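Local coordinates for tail fiber protein (Acinetobacter phage AM24, PDB 5W5P), which probably recognises, and as a tailspike may cleave, the capsular polysaccharide on the surface of its Acinetobacter host, at residues Gly469-Asn479 with Thr576-Tyr585; Val537-Glu548 with Leu560-Ile571. All coordinates share one frame; numbering follows the deposited sequence.

How the contacts relate
Contacts 1 and 2 illustrate how one beta domain combines two kinds of contact, backbone pairing within a sheet and side-chain packing between sheets. Both lie in the C-terminal domain beyond the parallel beta-helix, centred about 52 and 53 Å from the chain's centre, and their own centres are 11 Å apart. Along the chain, contact 2 is nested inside the loop that contact 1 closes. Strands 569-574 and 577-582 are sheet neighbours, joined by a probable hydrogen bond from Lys581 N to Thr570 O (2.8 Å), while Ser583 OG meets Val568 N. Phe564 links the two, its ring packing edge-to-face with that of Tyr585.

Contact 1. Residues Gly469-Asn479 with Thr576-Tyr585; sequences GVHTVAEIDTN and TKYLLKLSGY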
loop_
_atom_site.group_PDB
_atom_site.type_symbol
_atom_site.label_atom_id
_atom_site.label_comp_id
_atom_site.label_asym_id
_atom_site.label_seq_id
_atom_site.Cartn_x
_atom_site.Cartn_y
_atom_site.Cartn_z
ATOM N N GLY A 469 -30.494 -41.913 32.063
ATOM C CA GLY A 469 -31.015 -40.585 31.826
ATOM C C GLY A 469 -29.984 -39.479 31.796
ATOM O O GLY A 469 -30.344 -38.330 31.512
ATOM N N VAL A 470 -28.721 -39.777 32.084
ATOM C CA VAL A 470 -27.639 -38.802 32.027
ATOM C C VAL A 470 -26.956 -38.930 30.672
ATOM O O VAL A 470 -26.415 -39.992 30.337
ATOM C CB VAL A 470 -26.637 -39.002 33.173
ATOM C CG1 VAL A 470 -25.529 -37.966 33.089
ATOM C CG2 VAL A 470 -27.350 -38.916 34.514
ATOM N N HIS A 471 -26.977 -37.848 29.896
ATOM C CA HIS A 471 -26.461 -37.826 28.532
ATOM C C HIS A 471 -25.267 -36.881 28.458
ATOM O O HIS A 471 -25.374 -35.709 28.835
ATOM C CB HIS A 471 -27.549 -37.393 27.547
ATOM C CG HIS A 471 -27.362 -37.936 26.167
ATOM N ND1 HIS A 471 -26.226 -37.698 25.422
ATOM C CD2 HIS A 471 -28.163 -38.710 25.395
ATOM C CE1 HIS A 471 -26.334 -38.305 24.253
ATOM N NE2 HIS A 471 -27.500 -38.926 24.211
ATOM N N THR A 472 -24.132 -37.393 27.987
ATOM C CA THR A 472 -22.964 -36.550 27.781
ATOM C C THR A 472 -23.239 -35.597 26.625
ATOM O O THR A 472 -23.695 -36.018 25.557
ATOM C CB THR A 472 -21.733 -37.407 27.483
ATOM O OG1 THR A 472 -21.632 -38.469 28.439
ATOM C CG2 THR A 472 -20.467 -36.569 27.526
ATOM N N VAL A 473 -22.979 -34.310 26.833
ATOM C CA VAL A 473 -23.355 -33.298 25.852
ATOM C C VAL A 473 -22.164 -32.541 25.292
ATOM O O VAL A 473 -22.315 -31.851 24.270
ATOM C CB VAL A 473 -24.384 -32.308 26.435
ATOM C CG1 VAL A 473 -25.735 -32.985 26.529
ATOM C CG2 VAL A 473 -23.917 -31.751 27.783
ATOM N N ALA A 474 -20.985 -32.667 25.888
ATOM C CA ALA A 474 -19.842 -31.871 25.471
ATOM C C ALA A 474 -18.588 -32.466 26.091
ATOM O O ALA A 474 -18.652 -33.214 27.072
ATOM C CB ALA A 474 -19.998 -30.400 25.874
ATOM N N GLU A 475 -17.445 -32.129 25.498
ATOM C CA GLU A 475 -16.161 -32.618 25.980
ATOM C C GLU A 475 -15.117 -31.539 25.744
ATOM O O GLU A 475 -14.916 -31.102 24.606
ATOM C CB GLU A 475 -15.780 -33.920 25.276
ATOM C CG GLU A 475 -14.396 -34.435 25.633
ATOM C CD GLU A 475 -14.010 -35.655 24.824
ATOM O OE1 GLU A 475 -13.156 -35.529 23.922
ATOM O OE2 GLU A 475 -14.560 -36.743 25.088
ATOM N N ILE A 476 -14.468 -31.101 26.814
ATOM C CA ILE A 476 -13.385 -30.136 26.728
ATOM C C ILE A 476 -12.102 -30.822 27.176
ATOM O O ILE A 476 -12.122 -31.837 27.878
ATOM C CB ILE A 476 -13.662 -28.875 27.571
ATOM C CG1 ILE A 476 -13.665 -29.217 29.060
ATOM C CG2 ILE A 476 -14.988 -28.236 27.161
ATOM C CD1 ILE A 476 -14.019 -28.049 29.950
ATOM N N ASP A 477 -10.969 -30.260 26.758
ATOM C CA ASP A 477 -9.666 -30.830 27.075
ATOM C C ASP A 477 -8.762 -29.775 27.692
ATOM O O ASP A 477 -8.814 -28.598 27.320
ATOM C CB ASP A 477 -8.998 -31.426 25.831
ATOM C CG ASP A 477 -8.080 -32.588 26.162
ATOM O OD1 ASP A 477 -7.496 -32.596 27.267
ATOM O OD2 ASP A 477 -7.948 -33.498 25.317
ATOM N N THR A 478 -7.931 -30.209 28.639
ATOM C CA THR A 478 -6.983 -29.339 29.324
ATOM C C THR A 478 -5.535 -29.702 29.018
ATOM O O THR A 478 -4.622 -29.133 29.629
ATOM C CB THR A 478 -7.218 -29.388 30.838
ATOM O OG1 THR A 478 -6.868 -30.687 31.338
ATOM C CG2 THR A 478 -8.675 -29.104 31.165
ATOM N N ASN A 479 -5.307 -30.628 28.082
ATOM C CA ASN A 479 -3.964 -31.155 27.861
ATOM C C ASN A 479 -3.000 -30.072 27.388
ATOM O O ASN A 479 -1.812 -30.100 27.727
ATOM C CB ASN A 479 -4.015 -32.305 26.854
ATOM C CG ASN A 479 -4.417 -31.851 25.458
ATOM O OD1 ASN A 479 -5.355 -31.072 25.292
ATOM N ND2 ASN A 479 -3.701 -32.334 24.446
ATOM N N THR A 576 -7.124 -36.025 30.658
ATOM C CA THR A 576 -7.092 -34.578 30.784
ATOM C C THR A 576 -8.398 -33.931 30.348
ATOM O O THR A 576 -8.544 -32.710 30.473
ATOM C CB THR A 576 -5.930 -33.997 29.967
ATOM O OG1 THR A 576 -5.938 -34.562 28.650
ATOM C CG2 THR A 576 -4.597 -34.299 30.641
ATOM N N LYS A 577 -9.350 -34.713 29.849
ATOM C CA LYS A 577 -10.597 -34.180 29.329
ATOM C C LYS A 577 -11.655 -34.094 30.424
ATOM O O LYS A 577 -11.548 -34.715 31.485
ATOM C CB LYS A 577 -11.114 -35.039 28.171
ATOM C CG LYS A 577 -10.129 -35.180 27.026
ATOM C CD LYS A 577 -10.641 -36.115 25.946
ATOM C CE LYS A 577 -9.577 -36.362 24.890
ATOM N NZ LYS A 577 -9.902 -37.545 24.049
ATOM N N TYR A 578 -12.691 -33.309 30.145
ATOM C CA TYR A 578 -13.854 -33.197 31.014
ATOM C C TYR A 578 -15.095 -33.446 30.173
ATOM O O TYR A 578 -15.301 -32.780 29.154
ATOM C CB TYR A 578 -13.915 -31.825 31.692
ATOM C CG TYR A 578 -13.079 -31.748 32.952
ATOM C CD1 TYR A 578 -11.730 -31.424 32.890
ATOM C CD2 TYR A 578 -13.636 -32.011 34.202
ATOM C CE1 TYR A 578 -10.957 -31.358 34.032
ATOM C CE2 TYR A 578 -12.867 -31.950 35.353
ATOM C CZ TYR A 578 -11.528 -31.622 35.259
ATOM O OH TYR A 578 -10.744 -31.550 36.387
ATOM N N LEU A 579 -15.900 -34.421 30.586
ATOM C CA LEU A 579 -17.162 -34.722 29.925
ATOM C C LEU A 579 -18.279 -33.982 30.649
ATOM O O LEU A 579 -18.507 -34.214 31.840
ATOM C CB LEU A 579 -17.433 -36.227 29.926
ATOM C CG LEU A 579 -16.288 -37.190 29.598
ATOM C CD1 LEU A 579 -16.782 -38.626 29.669
ATOM C CD2 LEU A 579 -15.696 -36.898 28.229
ATOM N N LEU A 580 -18.964 -33.093 29.939
ATOM C CA LEU A 580 -20.122 -32.400 30.488
ATOM C C LEU A 580 -21.380 -33.194 30.156
ATOM O O LEU A 580 -21.560 -33.637 29.017
ATOM C CB LEU A 580 -20.215 -30.979 29.934
ATOM C CG LEU A 580 -19.101 -30.020 30.369
ATOM C CD1 LEU A 580 -17.953 -30.037 29.368
ATOM C CD2 LEU A 580 -19.633 -28.608 30.550
ATOM N N LYS A 581 -22.237 -33.392 31.157
ATOM C CA LYS A 581 -23.397 -34.260 31.016
ATOM C C LYS A 581 -24.634 -33.606 31.613
ATOM O O LYS A 581 -24.552 -32.865 32.598
ATOM C CB LYS A 581 -23.172 -35.617 31.694
ATOM C CG LYS A 581 -21.773 -36.185 31.554
ATOM C CD LYS A 581 -21.618 -37.411 32.431
ATOM C CE LYS A 581 -20.276 -38.074 32.230
ATOM N NZ LYS A 581 -20.228 -39.369 32.963
ATOM N N LEU A 582 -25.786 -33.903 31.014
ATOM C CA LEU A 582 -27.076 -33.434 31.494
ATOM C C LEU A 582 -27.977 -34.621 31.813
ATOM O O LEU A 582 -27.933 -35.655 31.137
ATOM C CB LEU A 582 -27.758 -32.523 30.467
ATOM C CG LEU A 582 -27.046 -31.200 30.184
ATOM C CD1 LEU A 582 -27.708 -30.464 29.027
ATOM C CD2 LEU A 582 -27.010 -30.330 31.433
ATOM N N SER A 583 -28.801 -34.462 32.845
ATOM C CA SER A 583 -29.694 -35.511 33.309
ATOM C C SER A 583 -31.110 -35.287 32.775
ATOM O O SER A 583 -31.390 -34.332 32.043
ATOM C CB SER A 583 -29.687 -35.578 34.838
ATOM O OG SER A 583 -30.030 -34.323 35.404
ATOM N N GLY A 584 -32.010 -36.194 33.150
ATOM C CA GLY A 584 -33.400 -36.102 32.741
ATOM C C GLY A 584 -33.643 -36.316 31.263
ATOM O O GLY A 584 -34.604 -35.768 30.714
ATOM N N TYR A 585 -32.807 -37.110 30.602
ATOM C CA TYR A 585 -32.907 -37.296 29.161
ATOM C C TYR A 585 -33.802 -38.485 28.832
ATOM O O TYR A 585 -33.602 -39.588 29.352
ATOM C CB TYR A 585 -31.524 -37.502 28.541
ATOM C CG TYR A 585 -31.573 -37.749 27.051
ATOM C CD1 TYR A 585 -31.529 -36.686 26.153
ATOM C CD2 TYR A 585 -31.682 -39.039 26.541
ATOM C CE1 TYR A 585 -31.577 -36.901 24.791
ATOM C CE2 TYR A 585 -31.736 -39.262 25.183
ATOM C CZ TYR A 585 -31.681 -38.189 24.313
ATOM O OH TYR A 585 -31.734 -38.404 22.958
HETATM O O HOH W 1 -6.431 -35.661 25.784
#
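Gly469 O accepts from Tyr585 N (2.9 Å) on a lone pair, at one end of an antiparallel pairing of strands 470-477 and 577-582. His471 then exchanges backbone bonds with Leu582. With its CG anti to the backbone N (chi1 -153°), the imidazole presents an edge to Tyr585, CD2 lying over the centre of the phenol ring, 3.5 Å above its plane, and the planes meeting at 62°. Bonds from ND1 to Thr472 O and between NE2 and Ser462 OG fix its rotation. Val473 and Ala474 both face Leu580 in a classic beta bulge: Leu580 O takes a nearly straight bond from Val473 N (2.7 Å) and a weak one from Ala474 N. Glu475 lies alongside Leu579, and its OE1, already bonded to Thr623 OG1, reaches Lys577 NZ in a long salt bridge (3.8 Å). Ile476 CG1 rests on Tyr578 CB (3.7 Å). Asp477 OD1 receives Thr576 OG1 on its syn lone pair (2.9 Å) and, in an Asx turn, Asn479 N from above the carboxylate plane; a water bridges OD2 to Thr576 OG1. Thr478 directs both N and OG1 to Thr576 O. Two donors on OD1 and a water on OD2, with Lys577 nearby, would probably favour an ionised Asp477.

Contact 2. Residues Val537-Glu548 with Leu560-Ile571; sequences VAASLTGFTQLE and LFKHFTSPVLTI
This is a packing contact in the C-terminal domain: strand 537-546 lies against strand 569-571 of another sheet and against the loop 560-568 leading into it, with Leu541 on Leu569 in the strand part and Phe544 on Pro567 in the loop part. Strand 537-546, the outermost of its sheet within this chain, runs nearly antiparallel to strand 569-571, at 164°, with the axes 7.1 Å apart. No backbone bond joins them; side chains do the work. Ile571 lays CG2 against Ala539 CB (3.7 Å) and carries CD1 to the backbone of Val537. Leu569 and Leu541 touch through their CB atoms, while Leu569 CD2 presses on Leu541 N (3.4 Å).

Farther along, where the second segment is an irregular loop, Phe544 meets both Pro567 and Phe564. Its CG lies anti to the backbone N (chi1 178°), which carries the ring across to the loop. Pro567 CG sits over the middle of one face, 3.6 Å from the Phe544 ring centroid, in a CH-pi contact. The edge of the same ring turns toward the face of Phe564 in an offset edge-to-face pair, planes at 81°.

Next comes Gln546, whose amide pairs with the backbone N and O of Phe564, much as a peptide group would. OE1 accepts from Phe564 N on a lone pair (3.0 Å), and NE2 gives to Phe564 O (2.6 Å) from above that carbonyl's plane. Lys562 crosses this amide at about a right angle, then runs alongside Glu548; Glu548 OE1 and Lys562 NZ stay 4.1 Å apart, beyond a salt bridge. At this end Leu547 packs on Val537 of a second subunit, so the strand also borders the trimer interface.

Because one amide both donates to and accepts from the same residue, Gln546 is held against rotation and adds a directional tie beside the apolar packing of Phe544, Phe564 and Pro567.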
loop_
_atom_site.group_PDB
_atom_site.type_symbol
_atom_site.label_atom_id
_atom_site.label_comp_id
_atom_site.label_asym_id
_atom_site.label_seq_id
_atom_site.Cartn_x
_atom_site.Cartn_y
_atom_site.Cartn_z
ATOM N N VAL A 537 -11.140 -28.342 36.538
ATOM C CA VAL A 537 -12.266 -27.572 36.030
ATOM C C VAL A 537 -13.452 -27.750 36.965
ATOM O O VAL A 537 -13.738 -28.865 37.419
ATOM C CB VAL A 537 -12.643 -27.999 34.595
ATOM C CG1 VAL A 537 -13.939 -27.328 34.154
ATOM C CG2 VAL A 537 -11.510 -27.690 33.625
ATOM N N ALA A 538 -14.139 -26.648 37.254
ATOM C CA ALA A 538 -15.446 -26.665 37.895
ATOM C C ALA A 538 -16.440 -25.987 36.962
ATOM O O ALA A 538 -16.182 -24.883 36.473
ATOM C CB ALA A 538 -15.413 -25.960 39.252
ATOM N N ALA A 539 -17.560 -26.653 36.708
ATOM C CA ALA A 539 -18.584 -26.173 35.795
ATOM C C ALA A 539 -19.883 -25.898 36.544
ATOM O O ALA A 539 -20.163 -26.489 37.588
ATOM C CB ALA A 539 -18.845 -27.192 34.680
ATOM N N SER A 540 -20.687 -25.002 35.980
ATOM C CA SER A 540 -21.986 -24.687 36.554
ATOM C C SER A 540 -22.956 -24.372 35.428
ATOM O O SER A 540 -22.643 -23.570 34.547
ATOM C CB SER A 540 -21.885 -23.507 37.520
ATOM O OG SER A 540 -23.119 -23.271 38.164
ATOM N N LEU A 541 -24.123 -25.007 35.456
ATOM C CA LEU A 541 -25.168 -24.758 34.465
ATOM C C LEU A 541 -25.845 -23.437 34.808
ATOM O O LEU A 541 -26.660 -23.366 35.732
ATOM C CB LEU A 541 -26.168 -25.908 34.442
ATOM C CG LEU A 541 -27.286 -25.840 33.403
ATOM C CD1 LEU A 541 -26.712 -25.903 31.991
ATOM C CD2 LEU A 541 -28.311 -26.951 33.625
ATOM N N THR A 542 -25.507 -22.381 34.067
ATOM C CA THR A 542 -26.082 -21.065 34.318
ATOM C C THR A 542 -27.391 -20.838 33.577
ATOM O O THR A 542 -28.196 -20.003 34.002
ATOM C CB THR A 542 -25.094 -19.958 33.926
ATOM O OG1 THR A 542 -25.206 -19.677 32.522
ATOM C CG2 THR A 542 -23.673 -20.378 34.245
ATOM N N GLY A 543 -27.621 -21.545 32.478
ATOM C CA GLY A 543 -28.829 -21.346 31.702
ATOM C C GLY A 543 -29.147 -22.572 30.882
ATOM O O GLY A 543 -28.255 -23.341 30.510
ATOM N N PHE A 544 -30.434 -22.757 30.601
ATOM C CA PHE A 544 -30.877 -23.876 29.783
ATOM C C PHE A 544 -32.236 -23.542 29.190
ATOM O O PHE A 544 -33.090 -22.966 29.867
ATOM C CB PHE A 544 -30.951 -25.175 30.598
ATOM C CG PHE A 544 -31.443 -26.355 29.808
ATOM C CD1 PHE A 544 -30.572 -27.094 29.029
ATOM C CD2 PHE A 544 -32.777 -26.719 29.839
ATOM C CE1 PHE A 544 -31.020 -28.175 28.297
ATOM C CE2 PHE A 544 -33.234 -27.801 29.110
ATOM C CZ PHE A 544 -32.352 -28.529 28.336
ATOM N N THR A 545 -32.421 -23.893 27.923
ATOM C CA THR A 545 -33.729 -23.791 27.293
ATOM C C THR A 545 -33.788 -24.799 26.159
ATOM O O THR A 545 -32.771 -25.110 25.533
ATOM C CB THR A 545 -34.022 -22.375 26.776
ATOM O OG1 THR A 545 -35.227 -22.384 25.998
ATOM C CG2 THR A 545 -32.891 -21.861 25.926
ATOM N N GLN A 546 -34.987 -25.316 25.914
ATOM C CA GLN A 546 -35.201 -26.299 24.867
ATOM C C GLN A 546 -36.553 -26.051 24.228
ATOM O O GLN A 546 -37.460 -25.494 24.851
ATOM C CB GLN A 546 -35.133 -27.735 25.406
ATOM C CG GLN A 546 -36.300 -28.133 26.299
ATOM C CD GLN A 546 -36.045 -29.431 27.041
ATOM O OE1 GLN A 546 -35.580 -30.413 26.462
ATOM N NE2 GLN A 546 -36.335 -29.435 28.335
ATOM N N LEU A 547 -36.678 -26.460 22.973
ATOM C CA LEU A 547 -37.957 -26.392 22.289
ATOM C C LEU A 547 -38.800 -27.603 22.667
ATOM O O LEU A 547 -38.313 -28.737 22.660
ATOM C CB LEU A 547 -37.748 -26.324 20.777
ATOM C CG LEU A 547 -37.454 -24.917 20.261
ATOM C CD1 LEU A 547 -36.527 -24.966 19.052
ATOM C CD2 LEU A 547 -38.752 -24.192 19.934
ATOM N N GLU A 548 -40.060 -27.358 23.017
ATOM C CA GLU A 548 -40.981 -28.416 23.409
ATOM C C GLU A 548 -42.034 -28.710 22.349
ATOM O O GLU A 548 -42.869 -29.596 22.555
ATOM C CB GLU A 548 -41.665 -28.056 24.733
ATOM C CG GLU A 548 -40.699 -27.788 25.879
ATOM C CD GLU A 548 -41.404 -27.360 27.158
ATOM O OE1 GLU A 548 -40.779 -26.649 27.973
ATOM O OE2 GLU A 548 -42.582 -27.733 27.352
ATOM N N LEU A 560 -41.100 -31.190 17.146
ATOM C CA LEU A 560 -39.900 -31.274 17.966
ATOM C C LEU A 560 -40.263 -31.731 19.376
ATOM O O LEU A 560 -41.234 -31.252 19.968
ATOM C CB LEU A 560 -39.189 -29.923 18.016
ATOM C CG LEU A 560 -38.628 -29.364 16.710
ATOM C CD1 LEU A 560 -38.108 -27.956 16.939
ATOM C CD2 LEU A 560 -37.532 -30.260 16.154
ATOM N N PHE A 561 -39.468 -32.655 19.912
ATOM C CA PHE A 561 -39.752 -33.325 21.173
ATOM C C PHE A 561 -38.899 -32.749 22.297
ATOM O O PHE A 561 -37.723 -32.433 22.103
ATOM C CB PHE A 561 -39.491 -34.827 21.042
ATOM C CG PHE A 561 -39.878 -35.631 22.258
ATOM C CD1 PHE A 561 -41.213 -35.872 22.551
ATOM C CD2 PHE A 561 -38.908 -36.165 23.094
ATOM C CE1 PHE A 561 -41.568 -36.618 23.655
ATOM C CE2 PHE A 561 -39.263 -36.915 24.204
ATOM C CZ PHE A 561 -40.593 -37.140 24.484
ATOM N N LYS A 562 -39.499 -32.625 23.478
ATOM C CA LYS A 562 -38.790 -32.183 24.679
ATOM C C LYS A 562 -37.995 -33.365 25.228
ATOM O O LYS A 562 -38.557 -34.278 25.841
ATOM C CB LYS A 562 -39.779 -31.644 25.708
ATOM C CG LYS A 562 -39.160 -31.262 27.041
ATOM C CD LYS A 562 -40.226 -30.874 28.059
ATOM C CE LYS A 562 -39.588 -30.475 29.378
ATOM N NZ LYS A 562 -40.575 -30.015 30.390
ATOM N N HIS A 563 -36.675 -33.355 25.012
ATOM C CA HIS A 563 -35.848 -34.500 25.379
ATOM C C HIS A 563 -35.405 -34.463 26.837
ATOM O O HIS A 563 -35.196 -35.522 27.442
ATOM C CB HIS A 563 -34.613 -34.571 24.476
ATOM C CG HIS A 563 -34.891 -35.105 23.105
ATOM N ND1 HIS A 563 -35.638 -34.414 22.175
ATOM C CD2 HIS A 563 -34.523 -36.264 22.506
ATOM C CE1 HIS A 563 -35.718 -35.124 21.063
ATOM N NE2 HIS A 563 -35.051 -36.250 21.237
ATOM N N PHE A 564 -35.248 -33.273 27.411
ATOM C CA PHE A 564 -34.739 -33.117 28.766
ATOM C C PHE A 564 -35.856 -32.683 29.708
ATOM O O PHE A 564 -36.683 -31.836 29.357
ATOM C CB PHE A 564 -33.592 -32.100 28.802
ATOM C CG PHE A 564 -32.327 -32.582 28.140
ATOM C CD1 PHE A 564 -31.428 -33.377 28.834
ATOM C CD2 PHE A 564 -32.032 -32.231 26.828
ATOM C CE1 PHE A 564 -30.265 -33.820 28.242
ATOM C CE2 PHE A 564 -30.862 -32.667 26.225
ATOM C CZ PHE A 564 -29.978 -33.466 26.935
ATOM N N THR A 565 -35.883 -33.273 30.901
ATOM C CA THR A 565 -36.849 -32.919 31.943
ATOM C C THR A 565 -36.063 -32.439 33.160
ATOM O O THR A 565 -35.487 -33.248 33.893
ATOM C CB THR A 565 -37.760 -34.098 32.282
ATOM O OG1 THR A 565 -38.581 -34.408 31.148
ATOM C CG2 THR A 565 -38.652 -33.769 33.469
ATOM N N SER A 566 -36.035 -31.116 33.355
ATOM C CA SER A 566 -35.302 -30.429 34.414
ATOM C C SER A 566 -33.880 -30.967 34.539
ATOM O O SER A 566 -33.551 -31.640 35.522
ATOM C CB SER A 566 -36.046 -30.552 35.745
ATOM O OG SER A 566 -36.034 -31.886 36.203
ATOM N N PRO A 567 -33.008 -30.683 33.575
ATOM C CA PRO A 567 -31.679 -31.304 33.581
ATOM C C PRO A 567 -30.752 -30.712 34.631
ATOM O O PRO A 567 -30.839 -29.534 34.989
ATOM C CB PRO A 567 -31.158 -31.023 32.169
ATOM C CG PRO A 567 -31.844 -29.764 31.774
ATOM C CD PRO A 567 -33.208 -29.806 32.410
ATOM N N VAL A 568 -29.846 -31.557 35.112
ATOM C CA VAL A 568 -28.803 -31.172 36.056
ATOM C C VAL A 568 -27.461 -31.485 35.407
ATOM O O VAL A 568 -27.299 -32.542 34.787
ATOM C CB VAL A 568 -28.969 -31.899 37.406
ATOM C CG1 VAL A 568 -27.637 -32.042 38.125
ATOM C CG2 VAL A 568 -29.964 -31.158 38.277
ATOM N N LEU A 569 -26.515 -30.556 35.524
ATOM C CA LEU A 569 -25.209 -30.696 34.892
ATOM C C LEU A 569 -24.242 -31.427 35.816
ATOM O O LEU A 569 -24.112 -31.081 36.995
ATOM C CB LEU A 569 -24.640 -29.326 34.519
ATOM C CG LEU A 569 -23.128 -29.273 34.272
ATOM C CD1 LEU A 569 -22.757 -30.004 32.988
ATOM C CD2 LEU A 569 -22.630 -27.832 34.238
ATOM N N THR A 570 -23.565 -32.432 35.273
ATOM C CA THR A 570 -22.474 -33.108 35.956
ATOM C C THR A 570 -21.282 -33.185 35.012
ATOM O O THR A 570 -21.447 -33.276 33.793
ATOM C CB THR A 570 -22.881 -34.517 36.413
ATOM O OG1 THR A 570 -23.536 -35.199 35.335
ATOM C CG2 THR A 570 -23.826 -34.442 37.607
ATOM N N ILE A 571 -20.076 -33.135 35.576
ATOM C CA ILE A 571 -18.863 -33.277 34.778
ATOM C C ILE A 571 -18.018 -34.403 35.355
ATOM O O ILE A 571 -18.095 -34.720 36.546
ATOM C CB ILE A 571 -18.036 -31.969 34.683
ATOM C CG1 ILE A 571 -17.530 -31.530 36.060
ATOM C CG2 ILE A 571 -18.844 -30.861 34.021
ATOM C CD1 ILE A 571 -16.694 -30.263 36.009
HETATM O O HOH W 2 -42.838 -32.222 22.652
#